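PDB 3MUQ: uncharacterized conserved protein from Vibrio parahaemolyticus, which is of unknown function but has the fold of a periplasmic substrate-binding protein and probably binds a small ligand, perhaps an anion, between two lobes. Local coordinates for residues R8-T13 and G44-M49; E29-Y34 and N225-E230; Y34-I39 and K217-W222; K72-L77 and P205-T210; K92-K97 and E185-G190. One frame throughout, in Å; residues are numbered along the deposited sequence. Where two conformers were deposited one is given.

Contact 1: residues R8-T13 and G44-M49; sequences RLATTT and GKALKM
Selenomethionine Met49 reaches Ala10 because its CG stands anti to the carbonyl carbon (chi1 -74°) and the chain, straight at chi2, bends at chi3 (-72°), which brings CE to the methyl group of Ala10. In this periplasmic-binding-protein fold helix 43-51 is the crossover of a beta-alpha-beta unit from strand 35-41 to strand 57-60, and it packs over strand 6-12, which lies between them and is parallel to both. The axes of strand 8-12 and helix 44-49 are nearly antiparallel, at 160°, and approach to 7.3 Å. Such a close approach depends on small residues, and Ala10 and Ala46, with CA atoms 5.2 Å apart, point their methyl groups at each other. Ala46 CB lies 4.1 Å from Ala10 CB, while Ala10 CB also sits 3.7 Å from Ala46 O. Methyl, carbonyl and selenomethionine groups meet by van der Waals packing alone. Thr11 points its side chain away from the helix, with OG1 bonded to Met59 O of the next strand, and meets the helix through its backbone: Thr11 O lies 4.0 Å from Ala46 CB. Beyond the strand, Met49 also touches Ile39 and Ala41 of strand 35-41. Its closest approach across the contact is that of CE to Ala10 CB, 3.6 Å.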
# COMPACT_ATOMS: atom_id res chain seq x y z
N ARG A 8 -11.67 -18.34 5.64
CA ARG A 8 -10.52 -18.91 6.31
C ARG A 8 -9.23 -18.34 5.73
O ARG A 8 -9.00 -18.43 4.52
CB ARG A 8 -10.54 -20.44 6.19
CG ARG A 8 -11.80 -21.07 6.77
CD ARG A 8 -11.77 -22.59 6.66
NE ARG A 8 -11.83 -23.06 5.28
CZ ARG A 8 -12.63 -22.55 4.35
NH1 ARG A 8 -13.46 -21.55 4.67
NH2 ARG A 8 -12.60 -23.03 3.11
N LEU A 9 -8.41 -17.75 6.60
CA LEU A 9 -7.14 -17.13 6.23
C LEU A 9 -5.98 -17.91 6.83
O LEU A 9 -5.92 -18.09 8.04
CB LEU A 9 -7.07 -15.69 6.77
CG LEU A 9 -5.71 -14.99 6.64
CD1 LEU A 9 -5.35 -14.77 5.14
CD2 LEU A 9 -5.68 -13.68 7.42
N ALA A 10 -5.07 -18.38 5.99
CA ALA A 10 -3.81 -18.93 6.49
C ALA A 10 -2.78 -17.81 6.52
O ALA A 10 -2.62 -17.07 5.54
CB ALA A 10 -3.30 -20.11 5.62
N THR A 11 -2.08 -17.66 7.65
CA THR A 11 -0.99 -16.69 7.70
C THR A 11 0.14 -17.21 8.57
O THR A 11 0.08 -18.34 9.07
CB THR A 11 -1.47 -15.31 8.24
OG1 THR A 11 -0.49 -14.30 7.95
CG2 THR A 11 -1.73 -15.38 9.74
N THR A 12 1.18 -16.40 8.77
CA THR A 12 2.31 -16.82 9.59
C THR A 12 2.11 -16.57 11.09
O THR A 12 1.33 -15.71 11.50
CB THR A 12 3.61 -16.12 9.19
OG1 THR A 12 3.61 -14.78 9.69
CG2 THR A 12 3.79 -16.11 7.66
N THR A 13 2.84 -17.33 11.89
CA THR A 13 2.86 -17.15 13.34
C THR A 13 3.31 -15.74 13.69
O THR A 13 2.70 -15.10 14.54
CB THR A 13 3.79 -18.18 14.01
OG1 THR A 13 3.50 -19.49 13.49
CG2 THR A 13 3.57 -18.18 15.51
N GLY A 44 5.83 -22.15 4.80
CA GLY A 44 5.61 -23.29 3.93
C GLY A 44 4.27 -23.97 4.21
O GLY A 44 3.60 -24.44 3.28
N LYS A 45 3.88 -24.02 5.48
CA LYS A 45 2.63 -24.69 5.87
C LYS A 45 1.41 -23.84 5.48
O LYS A 45 0.44 -24.36 4.91
CB LYS A 45 2.63 -25.00 7.37
CG LYS A 45 1.28 -25.47 7.92
CD LYS A 45 0.79 -26.77 7.28
CE LYS A 45 1.06 -27.97 8.18
NZ LYS A 45 2.31 -28.71 7.83
N ALA A 46 1.47 -22.55 5.77
CA ALA A 46 0.42 -21.64 5.33
C ALA A 46 0.19 -21.81 3.82
O ALA A 46 -0.95 -21.98 3.38
CB ALA A 46 0.80 -20.19 5.65
N LEU A 47 1.25 -21.75 3.02
CA LEU A 47 1.09 -21.87 1.56
C LEU A 47 0.60 -23.27 1.15
O LEU A 47 -0.22 -23.43 0.23
CB LEU A 47 2.40 -21.50 0.84
CG LEU A 47 2.82 -20.01 0.96
CD1 LEU A 47 4.13 -19.76 0.27
CD2 LEU A 47 1.75 -19.09 0.39
N LYS A 48 1.10 -24.28 1.84
CA LYS A 48 0.64 -25.66 1.60
C LYS A 48 -0.86 -25.80 1.85
O LYS A 48 -1.56 -26.52 1.13
CB LYS A 48 1.42 -26.64 2.48
CG LYS A 48 1.13 -28.12 2.21
CD LYS A 48 1.72 -28.59 0.89
CE LYS A 48 0.95 -29.80 0.39
NZ LYS A 48 1.71 -30.68 -0.55
N MSE A 49 -1.35 -25.16 2.90
CA MSE A 49 -2.77 -25.23 3.16
C MSE A 49 -3.56 -24.58 2.01
O MSE A 49 -4.66 -25.03 1.66
CB MSE A 49 -3.07 -24.55 4.50
CG MSE A 49 -2.64 -25.38 5.74
SE MSE A 49 -3.27 -24.55 7.40
CE MSE A 49 -2.09 -23.00 7.47

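Contact 2: residues E29-Y34 and N225-E230; sequences EKDTGY and NPRGQE
Asp31 and Arg227 reach for each other from opposite directions, one from the last turn of helix 20-32, the other from the first turn of helix 226-236. The guanidinium presents its NE side: NE bonds to Asp31 OD2 at 3.0 Å, and NH2 of Arg227 bonds to Asp31 OD1, also at 3.0 Å. This is a side-on, two-nitrogen salt bridge, but not a coplanar one, since the carboxylate and guanidinium planes stand 52° apart. Asp31 OD2 lies in the guanidinium plane, whereas NE meets that oxygen from well above the plane of the carboxylate. NH2 also meets OD1 out of the carboxylate plane, by 36°, and adds a weak third bond to OD2. A bend in the arginine at chi3 (86°) turns the NE edge to the aspartate. The bridge ties together two helices far apart in sequence within one lobe of the periplasmic-binding-protein fold, their backbones still 9.8 Å apart at the nearest CA atoms, those of Asp31 and Arg227. Asp31 is buried and has further donors: Trp222 NE1 bonds to OD2 and Gln27 NE2 to OD1. Together these bonds fix the rotation of the carboxylate and would be expected to stabilise its negative charge. Arg227 also packs on Ala177 of the second subunit, which places the salt bridge beside the dimer interface.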
# COMPACT_ATOMS: atom_id res chain seq x y z
N GLU A 29 -15.35 -7.05 9.67
CA GLU A 29 -16.60 -7.75 9.95
C GLU A 29 -17.75 -6.77 10.06
O GLU A 29 -18.84 -7.01 9.54
CB GLU A 29 -16.54 -8.59 11.24
CG GLU A 29 -17.83 -9.38 11.50
CD GLU A 29 -17.87 -10.09 12.85
OE1 GLU A 29 -16.82 -10.24 13.49
OE2 GLU A 29 -18.97 -10.49 13.27
N LYS A 30 -17.50 -5.67 10.75
CA LYS A 30 -18.49 -4.62 10.89
C LYS A 30 -18.92 -4.16 9.50
O LYS A 30 -20.10 -3.98 9.23
CB LYS A 30 -17.90 -3.44 11.67
CG LYS A 30 -18.79 -2.20 11.77
CD LYS A 30 -19.83 -2.35 12.86
CE LYS A 30 -20.78 -1.16 12.91
NZ LYS A 30 -21.90 -1.38 13.88
N ASP A 31 -17.95 -3.96 8.62
CA ASP A 31 -18.24 -3.44 7.28
C ASP A 31 -19.03 -4.43 6.42
O ASP A 31 -19.99 -4.05 5.77
CB ASP A 31 -16.95 -3.05 6.56
CG ASP A 31 -16.42 -1.69 6.98
OD1 ASP A 31 -17.13 -0.97 7.71
OD2 ASP A 31 -15.29 -1.33 6.58
N THR A 32 -18.62 -5.69 6.41
CA THR A 32 -19.11 -6.62 5.39
C THR A 32 -19.99 -7.77 5.88
O THR A 32 -20.69 -8.38 5.09
CB THR A 32 -17.94 -7.25 4.64
OG1 THR A 32 -17.20 -8.08 5.54
CG2 THR A 32 -17.03 -6.17 4.08
N GLY A 33 -19.93 -8.07 7.17
CA GLY A 33 -20.62 -9.23 7.70
C GLY A 33 -19.83 -10.53 7.57
O GLY A 33 -20.30 -11.58 8.01
N TYR A 34 -18.64 -10.49 6.97
CA TYR A 34 -17.85 -11.71 6.87
C TYR A 34 -17.09 -11.94 8.16
O TYR A 34 -16.60 -10.99 8.78
CB TYR A 34 -16.87 -11.67 5.70
CG TYR A 34 -17.48 -11.80 4.33
CD1 TYR A 34 -18.01 -13.01 3.87
CD2 TYR A 34 -17.51 -10.72 3.47
CE1 TYR A 34 -18.56 -13.11 2.60
CE2 TYR A 34 -18.05 -10.81 2.23
CZ TYR A 34 -18.57 -12.00 1.79
OH TYR A 34 -19.09 -12.03 0.51
N ASN A 225 -8.12 -1.43 -0.49
CA ASN A 225 -8.82 -0.18 -0.70
C ASN A 225 -8.57 0.75 0.50
O ASN A 225 -8.14 0.29 1.57
CB ASN A 225 -10.32 -0.40 -0.99
CG ASN A 225 -10.60 -0.75 -2.48
OD1 ASN A 225 -11.31 -0.02 -3.18
ND2 ASN A 225 -10.04 -1.87 -2.96
N PRO A 226 -8.78 2.05 0.32
CA PRO A 226 -8.37 3.00 1.35
C PRO A 226 -8.88 2.69 2.76
O PRO A 226 -8.16 2.96 3.72
CB PRO A 226 -8.89 4.35 0.83
CG PRO A 226 -8.83 4.19 -0.64
CD PRO A 226 -9.24 2.75 -0.90
N ARG A 227 -10.08 2.14 2.90
CA ARG A 227 -10.57 1.79 4.24
C ARG A 227 -9.63 0.83 4.97
O ARG A 227 -9.28 1.05 6.12
CB ARG A 227 -11.97 1.18 4.20
CG ARG A 227 -13.07 2.18 3.94
CD ARG A 227 -14.42 1.49 3.68
NE ARG A 227 -15.14 1.21 4.91
CZ ARG A 227 -15.93 2.09 5.53
NH1 ARG A 227 -16.09 3.30 5.01
NH2 ARG A 227 -16.56 1.75 6.65
N GLY A 228 -9.23 -0.25 4.29
CA GLY A 228 -8.36 -1.23 4.89
C GLY A 228 -6.97 -0.67 5.10
O GLY A 228 -6.32 -0.92 6.14
N GLN A 229 -6.51 0.08 4.11
CA GLN A 229 -5.18 0.70 4.15
C GLN A 229 -5.05 1.65 5.32
O GLN A 229 -4.01 1.70 5.96
CB GLN A 229 -4.88 1.43 2.84
CG GLN A 229 -4.61 0.49 1.66
CD GLN A 229 -3.34 -0.33 1.86
OE1 GLN A 229 -2.24 0.23 1.98
NE2 GLN A 229 -3.48 -1.65 1.90
N GLU A 230 -6.10 2.42 5.60
CA GLU A 230 -6.09 3.32 6.76
C GLU A 230 -5.74 2.54 8.03
O GLU A 230 -4.90 2.97 8.84
CB GLU A 230 -7.44 4.02 6.90
CG GLU A 230 -7.49 5.13 7.93
CD GLU A 230 -8.86 5.80 8.00
OE1 GLU A 230 -9.80 5.29 7.36
OE2 GLU A 230 -8.99 6.84 8.69

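Contact 3: residues Y34-I39 and K217-W222; sequences YKVDVI and KAFSDW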
# COMPACT_ATOMS: atom_id res chain seq x y z
N TYR A 34 -18.64 -10.49 6.97
CA TYR A 34 -17.85 -11.71 6.87
C TYR A 34 -17.09 -11.94 8.16
O TYR A 34 -16.60 -10.99 8.78
CB TYR A 34 -16.87 -11.67 5.70
CG TYR A 34 -17.48 -11.80 4.33
CD1 TYR A 34 -18.01 -13.01 3.87
CD2 TYR A 34 -17.51 -10.72 3.47
CE1 TYR A 34 -18.56 -13.11 2.60
CE2 TYR A 34 -18.05 -10.81 2.23
CZ TYR A 34 -18.57 -12.00 1.79
OH TYR A 34 -19.09 -12.03 0.51
N LYS A 35 -16.97 -13.21 8.55
CA LYS A 35 -16.15 -13.58 9.70
C LYS A 35 -14.88 -14.29 9.26
O LYS A 35 -14.93 -15.32 8.59
CB LYS A 35 -16.94 -14.49 10.64
CG LYS A 35 -18.15 -13.83 11.29
CD LYS A 35 -18.96 -14.84 12.09
CE LYS A 35 -19.98 -14.16 12.97
NZ LYS A 35 -19.29 -13.26 13.94
N VAL A 36 -13.73 -13.75 9.62
CA VAL A 36 -12.45 -14.34 9.23
C VAL A 36 -11.87 -15.24 10.33
O VAL A 36 -11.63 -14.78 11.44
CB VAL A 36 -11.42 -13.24 8.84
CG1 VAL A 36 -10.05 -13.83 8.50
CG2 VAL A 36 -11.95 -12.42 7.68
N ASP A 37 -11.66 -16.52 10.02
CA ASP A 37 -10.91 -17.41 10.93
C ASP A 37 -9.45 -17.40 10.51
O ASP A 37 -9.13 -17.63 9.34
CB ASP A 37 -11.41 -18.87 10.87
CG ASP A 37 -12.83 -19.04 11.40
OD1 ASP A 37 -13.31 -18.19 12.19
OD2 ASP A 37 -13.48 -20.05 11.03
N VAL A 38 -8.56 -17.14 11.46
CA VAL A 38 -7.13 -17.11 11.19
C VAL A 38 -6.49 -18.44 11.62
O VAL A 38 -6.70 -18.91 12.74
CB VAL A 38 -6.46 -15.95 11.92
CG1 VAL A 38 -4.98 -15.87 11.54
CG2 VAL A 38 -7.14 -14.66 11.59
N ILE A 39 -5.73 -19.04 10.72
CA ILE A 39 -4.95 -20.22 11.04
C ILE A 39 -3.49 -19.89 10.79
O ILE A 39 -3.07 -19.69 9.65
CB ILE A 39 -5.35 -21.46 10.19
CG1 ILE A 39 -6.83 -21.80 10.38
CG2 ILE A 39 -4.49 -22.66 10.57
CD1 ILE A 39 -7.75 -21.11 9.44
N LYS A 217 -12.16 -12.82 -1.84
CA LYS A 217 -11.92 -11.64 -2.67
C LYS A 217 -12.46 -10.34 -2.02
O LYS A 217 -11.85 -9.28 -2.16
CB LYS A 217 -12.46 -11.81 -4.09
CG LYS A 217 -12.02 -10.64 -4.97
CD LYS A 217 -12.27 -10.88 -6.44
CE LYS A 217 -11.78 -9.68 -7.27
NZ LYS A 217 -12.58 -8.46 -6.97
N ALA A 218 -13.58 -10.41 -1.32
CA ALA A 218 -14.05 -9.23 -0.59
C ALA A 218 -13.00 -8.76 0.44
O ALA A 218 -12.75 -7.56 0.61
CB ALA A 218 -15.39 -9.50 0.08
N PHE A 219 -12.38 -9.69 1.14
CA PHE A 219 -11.41 -9.35 2.17
C PHE A 219 -10.19 -8.71 1.52
O PHE A 219 -9.69 -7.69 1.99
CB PHE A 219 -11.01 -10.61 2.96
CG PHE A 219 -10.16 -10.35 4.17
CD1 PHE A 219 -10.31 -9.17 4.89
CD2 PHE A 219 -9.24 -11.28 4.60
CE1 PHE A 219 -9.54 -8.92 6.00
CE2 PHE A 219 -8.46 -11.04 5.71
CZ PHE A 219 -8.62 -9.85 6.42
N SER A 220 -9.72 -9.32 0.43
CA SER A 220 -8.56 -8.80 -0.29
C SER A 220 -8.86 -7.41 -0.85
O SER A 220 -8.08 -6.50 -0.64
CB SER A 220 -8.14 -9.74 -1.42
OG SER A 220 -7.08 -9.18 -2.17
N ASP A 221 -10.00 -7.26 -1.54
CA ASP A 221 -10.43 -5.96 -2.06
C ASP A 221 -10.47 -4.92 -0.93
O ASP A 221 -9.97 -3.81 -1.06
CB ASP A 221 -11.82 -6.06 -2.71
CG ASP A 221 -11.80 -6.84 -4.01
OD1 ASP A 221 -10.71 -7.02 -4.58
OD2 ASP A 221 -12.89 -7.26 -4.46
N TRP A 222 -11.06 -5.30 0.20
CA TRP A 222 -11.15 -4.38 1.33
C TRP A 222 -9.75 -4.00 1.84
O TRP A 222 -9.47 -2.84 2.12
CB TRP A 222 -11.98 -5.03 2.44
CG TRP A 222 -12.20 -4.19 3.68
CD1 TRP A 222 -13.24 -3.32 3.91
CD2 TRP A 222 -11.39 -4.16 4.87
NE1 TRP A 222 -13.12 -2.76 5.17
CE2 TRP A 222 -11.99 -3.25 5.77
CE3 TRP A 222 -10.21 -4.81 5.25
CZ2 TRP A 222 -11.46 -2.97 7.04
CZ3 TRP A 222 -9.68 -4.55 6.52
CH2 TRP A 222 -10.30 -3.63 7.40
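Strand 35-41 runs past helix 213-224 without close backbone approach: the nearest CA atoms, those of Tyr34 and Phe219, are 8.3 Å apart, and side chains fill the interval. Tyr34, just before the strand, and Val36 within it, both direct their side chains at the helix, where Ala218 and Phe219 receive them. Val36 CG2 is set over the middle of one face of the Phe219 ring, 4.2 Å from its centroid and 8° off the ring normal, a well-centred CH-pi contact. The phenylalanine extends to the strand because its CG is anti to the backbone N (chi1 -172°). In this periplasmic-binding-protein fold, helix 213-224, late in the chain, returns to the lobe that holds the first strands, and here it packs together with helix 20-32 against the parallel strands: Phe28 of that helix meets the Phe219 ring with planes at about 45°, and Val36 touches Leu25 and Phe28 as well. Tyr34 contributes CE2, 3.7 Å from Ala218 CB, which approaches the ring obliquely. Elsewhere on the helix, Lys217 NZ bridges to Asp221 OD2 at 2.8 Å, using the syn lone pair of the carboxylate; Asp221 OD1 has a second partner in Arg79. Ala218 also packs on Leu176 of the second subunit.

Contact 4: residues K72-L77 and P205-T210; sequences KGYGVL and PERYPT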
# COMPACT_ATOMS: atom_id res chain seq x y z
N LYS A 72 2.67 -21.79 -10.06
CA LYS A 72 2.11 -23.14 -10.18
C LYS A 72 0.59 -23.12 -10.23
O LYS A 72 -0.04 -24.17 -10.37
CB LYS A 72 2.60 -24.04 -9.04
CG LYS A 72 4.11 -24.21 -8.98
CD LYS A 72 4.46 -25.47 -8.22
CE LYS A 72 5.94 -25.54 -7.88
NZ LYS A 72 6.19 -26.54 -6.77
N GLY A 73 0.02 -21.92 -10.11
CA GLY A 73 -1.43 -21.74 -10.22
C GLY A 73 -2.21 -22.00 -8.94
O GLY A 73 -3.44 -22.03 -8.95
N TYR A 74 -1.50 -22.17 -7.83
CA TYR A 74 -2.15 -22.44 -6.55
C TYR A 74 -2.92 -21.23 -6.05
O TYR A 74 -4.02 -21.36 -5.50
CB TYR A 74 -1.11 -22.87 -5.51
CG TYR A 74 -0.37 -24.14 -5.89
CD1 TYR A 74 -0.91 -25.03 -6.80
CD2 TYR A 74 0.87 -24.43 -5.33
CE1 TYR A 74 -0.22 -26.20 -7.15
CE2 TYR A 74 1.55 -25.57 -5.66
CZ TYR A 74 1.01 -26.45 -6.57
OH TYR A 74 1.71 -27.58 -6.89
N GLY A 75 -2.35 -20.05 -6.25
CA GLY A 75 -3.00 -18.82 -5.85
C GLY A 75 -3.17 -17.87 -7.03
O GLY A 75 -2.45 -17.98 -8.04
N VAL A 76 -4.13 -16.96 -6.89
CA VAL A 76 -4.41 -15.95 -7.91
C VAL A 76 -4.64 -14.59 -7.27
O VAL A 76 -4.78 -14.49 -6.05
CB VAL A 76 -5.67 -16.32 -8.72
CG1 VAL A 76 -5.48 -17.64 -9.48
CG2 VAL A 76 -6.90 -16.37 -7.81
N LEU A 77 -4.70 -13.55 -8.11
CA LEU A 77 -4.80 -12.15 -7.69
C LEU A 77 -3.91 -11.78 -6.51
O LEU A 77 -4.38 -11.20 -5.53
CB LEU A 77 -6.25 -11.77 -7.39
CG LEU A 77 -7.18 -11.88 -8.60
CD1 LEU A 77 -8.60 -11.45 -8.23
CD2 LEU A 77 -6.60 -11.03 -9.74
N PRO A 205 -9.85 -20.45 -7.43
CA PRO A 205 -11.18 -21.07 -7.40
C PRO A 205 -11.36 -22.11 -8.50
O PRO A 205 -12.27 -22.93 -8.44
CB PRO A 205 -12.13 -19.89 -7.64
CG PRO A 205 -11.32 -18.93 -8.44
CD PRO A 205 -9.92 -19.05 -7.87
N GLU A 206 -10.48 -22.06 -9.49
CA GLU A 206 -10.43 -23.07 -10.54
C GLU A 206 -10.00 -24.39 -9.92
O GLU A 206 -10.51 -25.45 -10.28
CB GLU A 206 -9.39 -22.68 -11.57
CG GLU A 206 -9.88 -22.45 -12.98
CD GLU A 206 -8.72 -22.28 -13.95
OE1 GLU A 206 -7.55 -22.40 -13.52
OE2 GLU A 206 -8.98 -22.03 -15.15
N ARG A 207 -9.02 -24.32 -9.02
CA ARG A 207 -8.54 -25.51 -8.33
C ARG A 207 -9.56 -25.96 -7.29
O ARG A 207 -9.70 -27.16 -7.04
CB ARG A 207 -7.20 -25.27 -7.65
CG ARG A 207 -6.02 -25.36 -8.56
CD ARG A 207 -4.72 -24.98 -7.86
NE ARG A 207 -4.36 -25.88 -6.76
CZ ARG A 207 -3.83 -27.09 -6.92
NH1 ARG A 207 -3.61 -27.57 -8.14
NH2 ARG A 207 -3.53 -27.82 -5.87
N TYR A 208 -10.25 -25.00 -6.68
CA TYR A 208 -11.19 -25.32 -5.60
C TYR A 208 -12.49 -24.54 -5.73
O TYR A 208 -12.66 -23.50 -5.11
CB TYR A 208 -10.55 -25.07 -4.23
CG TYR A 208 -9.36 -25.96 -4.02
CD1 TYR A 208 -9.53 -27.31 -3.70
CD2 TYR A 208 -8.07 -25.47 -4.20
CE1 TYR A 208 -8.44 -28.14 -3.54
CE2 TYR A 208 -6.98 -26.29 -4.03
CZ TYR A 208 -7.17 -27.63 -3.71
OH TYR A 208 -6.08 -28.44 -3.56
N PRO A 209 -13.41 -25.05 -6.55
CA PRO A 209 -14.72 -24.41 -6.73
C PRO A 209 -15.50 -24.46 -5.42
O PRO A 209 -16.57 -23.85 -5.30
CB PRO A 209 -15.40 -25.29 -7.78
CG PRO A 209 -14.27 -26.10 -8.42
CD PRO A 209 -13.29 -26.30 -7.31
N THR A 210 -14.97 -25.18 -4.44
CA THR A 210 -15.63 -25.35 -3.15
C THR A 210 -15.28 -24.24 -2.16
O THR A 210 -16.04 -24.00 -1.22
CB THR A 210 -15.30 -26.72 -2.50
OG1 THR A 210 -13.88 -26.96 -2.53
CG2 THR A 210 -16.01 -27.82 -3.26
O HOH W 1 -4.51 -23.97 -4.54
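One face of the Arg207 guanidinium is covered by Tyr74 CD1, which stands 3.5 Å above its plane and over its centre, while a water lies in plane at the edge. The planes of ring and guanidinium are 53° apart, so the two groups do not stack in parallel. Lys72 CB rests over the centre of one face of the Tyr74 ring. Arg207 CD lies 3.4 Å from Gly73 O, and the bend at chi3 (63°) then turns NE towards Tyr74. There the water links the segments, accepting from Arg207 NE at 2.9 Å and donating to Tyr74 O at 2.8 Å. Val76 CG2, on the short strand 75-76, packs 4.0 Å from Pro205 CD. The contact joins the loop after strand 195-203 to the chain leaving helix 63-71, which ends in a Schellman motif at Gly73. With NH2 of Arg207 bonded to Glu51 O as well, the guanidinium is held by polar bonds at its edges; across the segments its polar link is mediated by water, while its face packs directly on Tyr74.

Contact 5: residues K92-K97 and E185-G190; sequences KADPAK and EILFQG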
# COMPACT_ATOMS: atom_id res chain seq x y z
N LYS A 92 26.16 8.87 15.72
CA LYS A 92 27.11 8.83 14.61
C LYS A 92 28.40 8.10 15.02
O LYS A 92 29.00 7.39 14.22
CB LYS A 92 27.41 10.25 14.12
CG LYS A 92 28.19 10.30 12.81
CD LYS A 92 28.48 11.73 12.38
CE LYS A 92 28.55 11.85 10.86
NZ LYS A 92 29.36 10.75 10.23
N ALA A 93 28.79 8.26 16.28
CA ALA A 93 30.02 7.65 16.78
C ALA A 93 29.92 6.13 17.02
O ALA A 93 30.93 5.48 17.22
CB ALA A 93 30.49 8.37 18.05
N ASP A 94 28.70 5.58 17.03
CA ASP A 94 28.52 4.13 17.07
C ASP A 94 29.38 3.42 18.12
O ASP A 94 30.20 2.56 17.79
CB ASP A 94 28.82 3.56 15.69
CG ASP A 94 28.55 2.07 15.59
OD1 ASP A 94 27.77 1.52 16.40
OD2 ASP A 94 29.11 1.45 14.67
N PRO A 95 29.15 3.73 19.39
CA PRO A 95 30.00 3.24 20.48
C PRO A 95 29.95 1.72 20.65
O PRO A 95 30.90 1.16 21.21
CB PRO A 95 29.44 3.95 21.71
CG PRO A 95 28.03 4.25 21.36
CD PRO A 95 28.05 4.58 19.89
N ALA A 96 28.88 1.06 20.21
CA ALA A 96 28.84 -0.40 20.28
C ALA A 96 29.50 -1.05 19.07
O ALA A 96 29.58 -2.28 18.97
CB ALA A 96 27.40 -0.91 20.43
N LYS A 97 29.96 -0.22 18.13
CA LYS A 97 30.58 -0.71 16.91
C LYS A 97 29.70 -1.74 16.18
O LYS A 97 30.16 -2.83 15.84
CB LYS A 97 31.97 -1.30 17.19
CG LYS A 97 32.92 -0.40 18.00
CD LYS A 97 33.04 0.98 17.37
CE LYS A 97 33.77 1.96 18.29
NZ LYS A 97 33.66 3.36 17.79
N GLU A 185 22.19 8.65 13.17
CA GLU A 185 22.29 8.23 11.78
C GLU A 185 21.73 6.82 11.66
O GLU A 185 21.60 6.12 12.66
CB GLU A 185 23.76 8.15 11.35
CG GLU A 185 24.37 9.42 10.86
CD GLU A 185 25.85 9.23 10.48
OE1 GLU A 185 26.44 8.17 10.82
OE2 GLU A 185 26.41 10.15 9.84
N ILE A 186 21.44 6.40 10.43
CA ILE A 186 21.21 4.99 10.15
C ILE A 186 22.55 4.27 10.26
O ILE A 186 23.51 4.62 9.57
CB ILE A 186 20.63 4.78 8.75
CG1 ILE A 186 19.21 5.34 8.66
CG2 ILE A 186 20.63 3.29 8.38
CD1 ILE A 186 18.66 5.32 7.25
N LEU A 187 22.63 3.26 11.12
CA LEU A 187 23.91 2.60 11.32
C LEU A 187 23.90 1.19 10.77
O LEU A 187 24.96 0.63 10.50
CB LEU A 187 24.31 2.57 12.80
CG LEU A 187 24.64 3.90 13.48
CD1 LEU A 187 24.95 3.65 14.93
CD2 LEU A 187 25.82 4.57 12.78
N PHE A 188 22.71 0.61 10.61
CA PHE A 188 22.63 -0.73 10.05
C PHE A 188 21.30 -0.96 9.35
O PHE A 188 20.23 -0.65 9.89
CB PHE A 188 22.85 -1.78 11.13
CG PHE A 188 22.73 -3.19 10.63
CD1 PHE A 188 23.85 -3.86 10.17
CD2 PHE A 188 21.51 -3.84 10.63
CE1 PHE A 188 23.75 -5.17 9.71
CE2 PHE A 188 21.40 -5.14 10.17
CZ PHE A 188 22.53 -5.81 9.72
N GLN A 189 21.36 -1.52 8.14
CA GLN A 189 20.14 -1.81 7.38
C GLN A 189 20.33 -2.97 6.41
O GLN A 189 19.44 -3.28 5.61
CB GLN A 189 19.61 -0.56 6.65
CG GLN A 189 20.58 0.07 5.66
CD GLN A 189 19.99 1.27 4.95
OE1 GLN A 189 18.82 1.25 4.53
NE2 GLN A 189 20.78 2.33 4.80
N GLY A 190 21.48 -3.63 6.48
CA GLY A 190 21.76 -4.74 5.59
C GLY A 190 21.33 -6.11 6.10
O GLY A 190 22.18 -6.95 6.44
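Lys92 lays its aliphatic chain across the carboxylate of Glu185, its CG 3.4 Å from Glu185 OE1, before NZ turns to form a salt bridge with Glu185 OE2 at 3.0 Å. The two side chains cross at a slant. The lysine runs extended from its backbone and bends only at chi4 (-45°), which curls NZ back to the oxygen. On the other segment Glu185 is straight beyond CG and points to the loop, so the pair bridges the loop after strand 78-90 and the start of strand 185-188. Two residues farther along each segment a second, van der Waals contact follows: Leu187 CD1 lies 3.9 Å from Asp94 CB and 3.8 Å from Asp94 OD1, the side chains sliding past each other in opposite directions. Strand 185-188 pairs antiparallel with strand 78-90 and carries a classic beta bulge, Leu187 and Phe188 both facing Ile88. The loop is shaped by a type I beta turn from Asp94 to Lys97, closed by Lys97 N bonding to Asp94 O at 2.8 Å. Asp94 spends its polar atoms on the loop and its surroundings: OD1 bonds to Tyr167 OH and to Ile98 N, OD2 to Lys99 N. Its carboxylate thus organises the loop, and toward Leu187 it offers only van der Waals contact, leaving the exposed Lys92 to supply the ionic link between the segments.

Contacts 1 to 4 gather in one lobe, whereas contact 5 is on the opposite side of the chain's centre from contact 1, about 36 Å away, centre to centre. Contact 1 is the buried one and rests on small apolar groups; contact 3, partly buried, also packs without polar bonds, but through rings and methyl groups; contact 4, at the surface, uses an arginine, a ring and a water. Contacts 1 and 3 reach neighbouring strands, 6-12 and 35-41, joined by backbone bonds between Leu9 and both Asp37 and Ile39. Contacts 2 and 3 share Tyr34, and both border the second subunit. Contacts 2 and 5 each have a salt bridge, the first anchored on a buried aspartate, the second on a solvent-facing lysine.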